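Local coordinates for protein polyketide synthase/nonribosomal peptide synthetase hybrid RzxB (Pseudomonas fluorescens, PDB 5IL6) that probably dehydrates beta-hydroxyacyl intermediates through its dehydratase domain during assembly of the rhizoxin polyketide chain, at residues A140-S145 with A266-Q271; L186-L191 with S246-I251. All blocks are in the same frame, centred on the assembly; numbering follows the deposited sequence.

Interaction 1: A140-S145 with A266-Q271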
# COMPACT_ATOMS: atom_id res chain seq x y z
N ALA A 140 -3.70 16.27 -7.04
CA ALA A 140 -3.12 17.02 -5.94
C ALA A 140 -1.93 17.79 -6.49
O ALA A 140 -1.36 17.45 -7.53
CB ALA A 140 -2.67 16.10 -4.80
N TRP A 141 -1.55 18.86 -5.79
CA TRP A 141 -0.47 19.73 -6.26
C TRP A 141 0.69 19.62 -5.31
O TRP A 141 0.51 19.68 -4.08
CB TRP A 141 -0.94 21.17 -6.38
CG TRP A 141 -2.10 21.30 -7.28
CD1 TRP A 141 -2.15 20.97 -8.60
CD2 TRP A 141 -3.40 21.78 -6.94
NE1 TRP A 141 -3.40 21.22 -9.10
CE2 TRP A 141 -4.19 21.72 -8.10
CE3 TRP A 141 -3.97 22.27 -5.76
CZ2 TRP A 141 -5.52 22.13 -8.12
CZ3 TRP A 141 -5.29 22.67 -5.77
CH2 TRP A 141 -6.05 22.59 -6.95
N LEU A 142 1.88 19.42 -5.86
CA LEU A 142 3.06 19.39 -5.01
C LEU A 142 3.15 20.78 -4.39
O LEU A 142 3.41 21.77 -5.09
CB LEU A 142 4.29 19.01 -5.82
CG LEU A 142 5.61 18.76 -5.10
CD1 LEU A 142 5.41 17.82 -3.92
CD2 LEU A 142 6.61 18.14 -6.07
N ASP A 143 2.98 20.86 -3.08
CA ASP A 143 2.84 22.11 -2.35
C ASP A 143 4.01 22.38 -1.43
O ASP A 143 3.94 23.32 -0.62
CB ASP A 143 1.57 22.09 -1.50
CG ASP A 143 0.38 22.74 -2.16
OD1 ASP A 143 0.20 22.58 -3.38
OD2 ASP A 143 -0.40 23.41 -1.43
N PHE A 144 5.10 21.63 -1.56
CA PHE A 144 6.09 21.59 -0.50
C PHE A 144 7.17 22.65 -0.74
O PHE A 144 7.79 22.71 -1.80
CB PHE A 144 6.71 20.20 -0.43
CG PHE A 144 7.49 19.97 0.82
CD1 PHE A 144 6.83 19.73 2.00
CD2 PHE A 144 8.86 20.05 0.83
CE1 PHE A 144 7.52 19.53 3.17
CE2 PHE A 144 9.57 19.86 1.99
CZ PHE A 144 8.90 19.60 3.17
N SER A 145 7.29 23.57 0.20
CA SER A 145 8.37 24.54 0.22
C SER A 145 9.35 24.06 1.28
O SER A 145 8.96 23.85 2.43
CB SER A 145 7.85 25.95 0.56
OG SER A 145 8.90 26.90 0.39
N ALA A 266 0.42 11.99 -1.21
CA ALA A 266 0.28 12.16 -2.65
C ALA A 266 1.60 11.78 -3.30
O ALA A 266 2.66 12.21 -2.85
CB ALA A 266 -0.10 13.60 -3.01
N LEU A 267 1.52 10.97 -4.35
CA LEU A 267 2.69 10.46 -5.04
C LEU A 267 2.84 11.20 -6.36
O LEU A 267 1.88 11.29 -7.14
CB LEU A 267 2.58 8.96 -5.28
CG LEU A 267 2.73 8.06 -4.04
CD1 LEU A 267 1.58 8.25 -3.06
CD2 LEU A 267 2.84 6.60 -4.45
N PHE A 268 4.04 11.72 -6.62
CA PHE A 268 4.31 12.50 -7.81
C PHE A 268 5.53 11.92 -8.52
O PHE A 268 6.43 11.36 -7.89
CB PHE A 268 4.58 13.98 -7.49
CG PHE A 268 3.51 14.62 -6.66
CD1 PHE A 268 3.52 14.51 -5.28
CD2 PHE A 268 2.49 15.36 -7.25
CE1 PHE A 268 2.54 15.11 -4.50
CE2 PHE A 268 1.51 15.95 -6.48
CZ PHE A 268 1.54 15.83 -5.11
N ASP A 269 5.56 12.07 -9.84
CA ASP A 269 6.75 11.72 -10.59
C ASP A 269 7.82 12.79 -10.39
O ASP A 269 7.59 13.82 -9.76
CB ASP A 269 6.42 11.53 -12.07
CG ASP A 269 5.99 12.81 -12.75
OD1 ASP A 269 6.03 13.89 -12.12
OD2 ASP A 269 5.58 12.74 -13.93
N ASP A 270 9.02 12.52 -10.92
CA ASP A 270 10.12 13.46 -10.73
C ASP A 270 9.82 14.82 -11.33
O ASP A 270 10.52 15.79 -11.01
CB ASP A 270 11.40 12.89 -11.35
CG ASP A 270 12.02 11.79 -10.51
OD1 ASP A 270 11.55 11.56 -9.38
OD2 ASP A 270 12.99 11.16 -10.98
N GLN A 271 8.82 14.93 -12.20
CA GLN A 271 8.44 16.20 -12.79
C GLN A 271 7.35 16.92 -12.00
O GLN A 271 7.01 18.06 -12.35
CB GLN A 271 7.94 16.01 -14.23
CG GLN A 271 9.03 15.79 -15.26
CD GLN A 271 9.79 14.49 -15.07
OE1 GLN A 271 9.19 13.46 -14.76
NE2 GLN A 271 11.10 14.53 -15.27
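A140 and L142, in the extended linker between strands 124-135 and 150-152, pack on F268 near the end of strand 261-268, so the connection between the two hotdog-type halves of the dehydratase domain runs over the outer face of the second half's sheet. The contact is mainly apolar, and no hydrogen bond crosses between the two segments. F268 is buried and lies under the linker. L142 sits over one face of its ring: CB of L142 stands 4.2 Å from the centroid of the F268 ring, only 9° off the ring normal, a CH-pi contact. CG of L142 is anti to the backbone N (chi1 -173°), and chi2 of 49° then places CD1 of L142 4.0 Å from CE1 of F268, the two side chains crossing at a slant. A second apolar contact joins two methyl groups, CB of A140 lying 4.0 Å from CB of A266, two residues before F268 in the strand and on the same face of the sheet. Neighbouring strands widen the seat: L142 also touches Q248, Q250 and L186, while A140 touches C274 and I277. Polar fastening comes from beyond the pair, where the amide N of D143 donates a hydrogen bond to OE1 of Q250. Backbone atoms of the linker also press on the phenyl group. The amide N of L142 is 3.5 Å from CE2 of F268. At the rim of the ring, the carbonyl O of A140 lies near the plane of F268, 3.4 Å from CE2.

Interaction 2: L186-L191 with S246-I251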
# COMPACT_ATOMS: atom_id res chain seq x y z
N LEU A 186 8.41 15.58 2.76
CA LEU A 186 8.59 15.26 1.36
C LEU A 186 9.65 14.18 1.25
O LEU A 186 10.77 14.35 1.74
CB LEU A 186 9.01 16.50 0.55
CG LEU A 186 9.10 16.30 -0.97
CD1 LEU A 186 7.71 16.05 -1.55
CD2 LEU A 186 9.77 17.49 -1.63
N ALA A 187 9.30 13.07 0.60
CA ALA A 187 10.18 11.92 0.49
C ALA A 187 10.49 11.63 -0.97
O ALA A 187 9.65 11.85 -1.85
CB ALA A 187 9.55 10.68 1.14
N ARG A 188 11.70 11.15 -1.22
CA ARG A 188 12.09 10.61 -2.51
C ARG A 188 12.28 9.11 -2.38
O ARG A 188 12.99 8.64 -1.48
CB ARG A 188 13.38 11.26 -3.03
CG ARG A 188 13.16 12.58 -3.75
CD ARG A 188 12.95 13.72 -2.78
NE ARG A 188 13.01 15.02 -3.45
CZ ARG A 188 13.12 16.19 -2.82
NH1 ARG A 188 13.18 16.23 -1.49
NH2 ARG A 188 13.17 17.31 -3.51
N ILE A 189 11.62 8.36 -3.26
CA ILE A 189 11.66 6.91 -3.24
C ILE A 189 11.91 6.42 -4.66
O ILE A 189 11.57 7.10 -5.64
CB ILE A 189 10.35 6.31 -2.68
CG1 ILE A 189 9.15 6.72 -3.54
CG2 ILE A 189 10.15 6.75 -1.24
CD1 ILE A 189 7.84 6.05 -3.16
N ALA A 190 12.54 5.25 -4.78
CA ALA A 190 12.78 4.65 -6.08
C ALA A 190 13.08 3.18 -5.89
O ALA A 190 13.65 2.77 -4.88
CB ALA A 190 13.94 5.34 -6.81
N LEU A 191 12.72 2.38 -6.89
CA LEU A 191 12.98 0.95 -6.86
C LEU A 191 14.47 0.66 -6.88
O LEU A 191 15.26 1.39 -7.48
CB LEU A 191 12.30 0.25 -8.04
CG LEU A 191 10.77 0.25 -8.09
CD1 LEU A 191 10.30 -0.33 -9.41
CD2 LEU A 191 10.21 -0.54 -6.92
N SER A 246 10.73 5.99 -9.93
CA SER A 246 11.19 6.99 -8.98
C SER A 246 10.06 7.97 -8.71
O SER A 246 9.38 8.41 -9.65
CB SER A 246 12.43 7.73 -9.50
OG SER A 246 12.86 8.72 -8.58
N LEU A 247 9.86 8.31 -7.44
CA LEU A 247 8.69 9.09 -7.05
C LEU A 247 9.05 10.09 -5.96
O LEU A 247 9.98 9.89 -5.18
CB LEU A 247 7.57 8.18 -6.53
CG LEU A 247 6.94 7.23 -7.54
CD1 LEU A 247 6.04 6.23 -6.83
CD2 LEU A 247 6.16 7.99 -8.58
N GLN A 248 8.27 11.17 -5.92
CA GLN A 248 8.22 12.09 -4.79
C GLN A 248 6.93 11.85 -4.04
O GLN A 248 5.88 11.62 -4.65
CB GLN A 248 8.28 13.55 -5.24
CG GLN A 248 9.57 13.98 -5.91
CD GLN A 248 9.53 15.44 -6.32
OE1 GLN A 248 9.97 16.31 -5.57
NE2 GLN A 248 8.98 15.71 -7.50
N VAL A 249 6.99 11.91 -2.71
CA VAL A 249 5.83 11.66 -1.87
C VAL A 249 5.68 12.83 -0.90
O VAL A 249 6.56 13.06 -0.07
CB VAL A 249 5.94 10.34 -1.09
CG1 VAL A 249 4.68 10.08 -0.29
CG2 VAL A 249 6.21 9.18 -2.05
N GLN A 250 4.57 13.55 -1.02
CA GLN A 250 4.22 14.60 -0.07
C GLN A 250 3.31 14.01 0.99
O GLN A 250 2.30 13.37 0.66
CB GLN A 250 3.53 15.77 -0.77
CG GLN A 250 3.33 16.96 0.15
CD GLN A 250 2.60 18.11 -0.52
OE1 GLN A 250 2.29 18.06 -1.71
NE2 GLN A 250 2.32 19.15 0.25
N ILE A 251 3.65 14.22 2.26
CA ILE A 251 2.96 13.61 3.38
C ILE A 251 2.50 14.73 4.31
O ILE A 251 3.28 15.63 4.64
CB ILE A 251 3.86 12.62 4.13
CG1 ILE A 251 4.36 11.53 3.17
CG2 ILE A 251 3.10 11.99 5.30
CD1 ILE A 251 5.43 10.64 3.76
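L186 faces Q250 in a non-hydrogen-bonded pair, and its CA lies 3.3 Å from the carbonyl O of V249. A chi2 of 67° brings CD1 of L186 over the partner strand, 3.5 Å from the same O of V249. A187 then exchanges two backbone hydrogen bonds with V249, N of A187 to O of V249 and N of V249 to O of A187, both 2.8 Å. R188, poorly ordered, runs beside Q248 with the guanidinium and amide planes 23° apart; OE1 of Q248 stays 3.9 Å from NE of R188, while CD2 of L186 lies over one guanidinium face. I189 repeats the doubly bonded pairing with L247. Its CG1 sits between the backbone N and the carbonyl carbon (chi1 61°), 3.7 Å from CB of L247, and CD1 of I189 meets CG2 of V249 at 3.7 Å. I189, L247 and V249, on the same face as A187, pack against helix 204-212. A190 faces S246 in a non-hydrogen-bonded pair, its CB 3.9 Å from CB of S246. This antiparallel pairing, with a helix against its apolar face, is characteristic of the hotdog fold.

In the fold
Interactions 1 and 2 have centres 9 Å apart and lie on the same side of the chain's centre. They share one run of antiparallel strands, 184-190, 246-254 and 261-268, side by side in that order. Along the chain, both strands of interaction 2 fall between the linker 140-145 and strand 261-268 of interaction 1. The two contacts touch directly: the backbone of A266 and F268 probably hydrogen-bonds to that of Q250 and Q248. Interaction 2 thus joins strands within the second hotdog-like half, while interaction 1 lays the inter-half linker over the sheet face opposite helix 204-212.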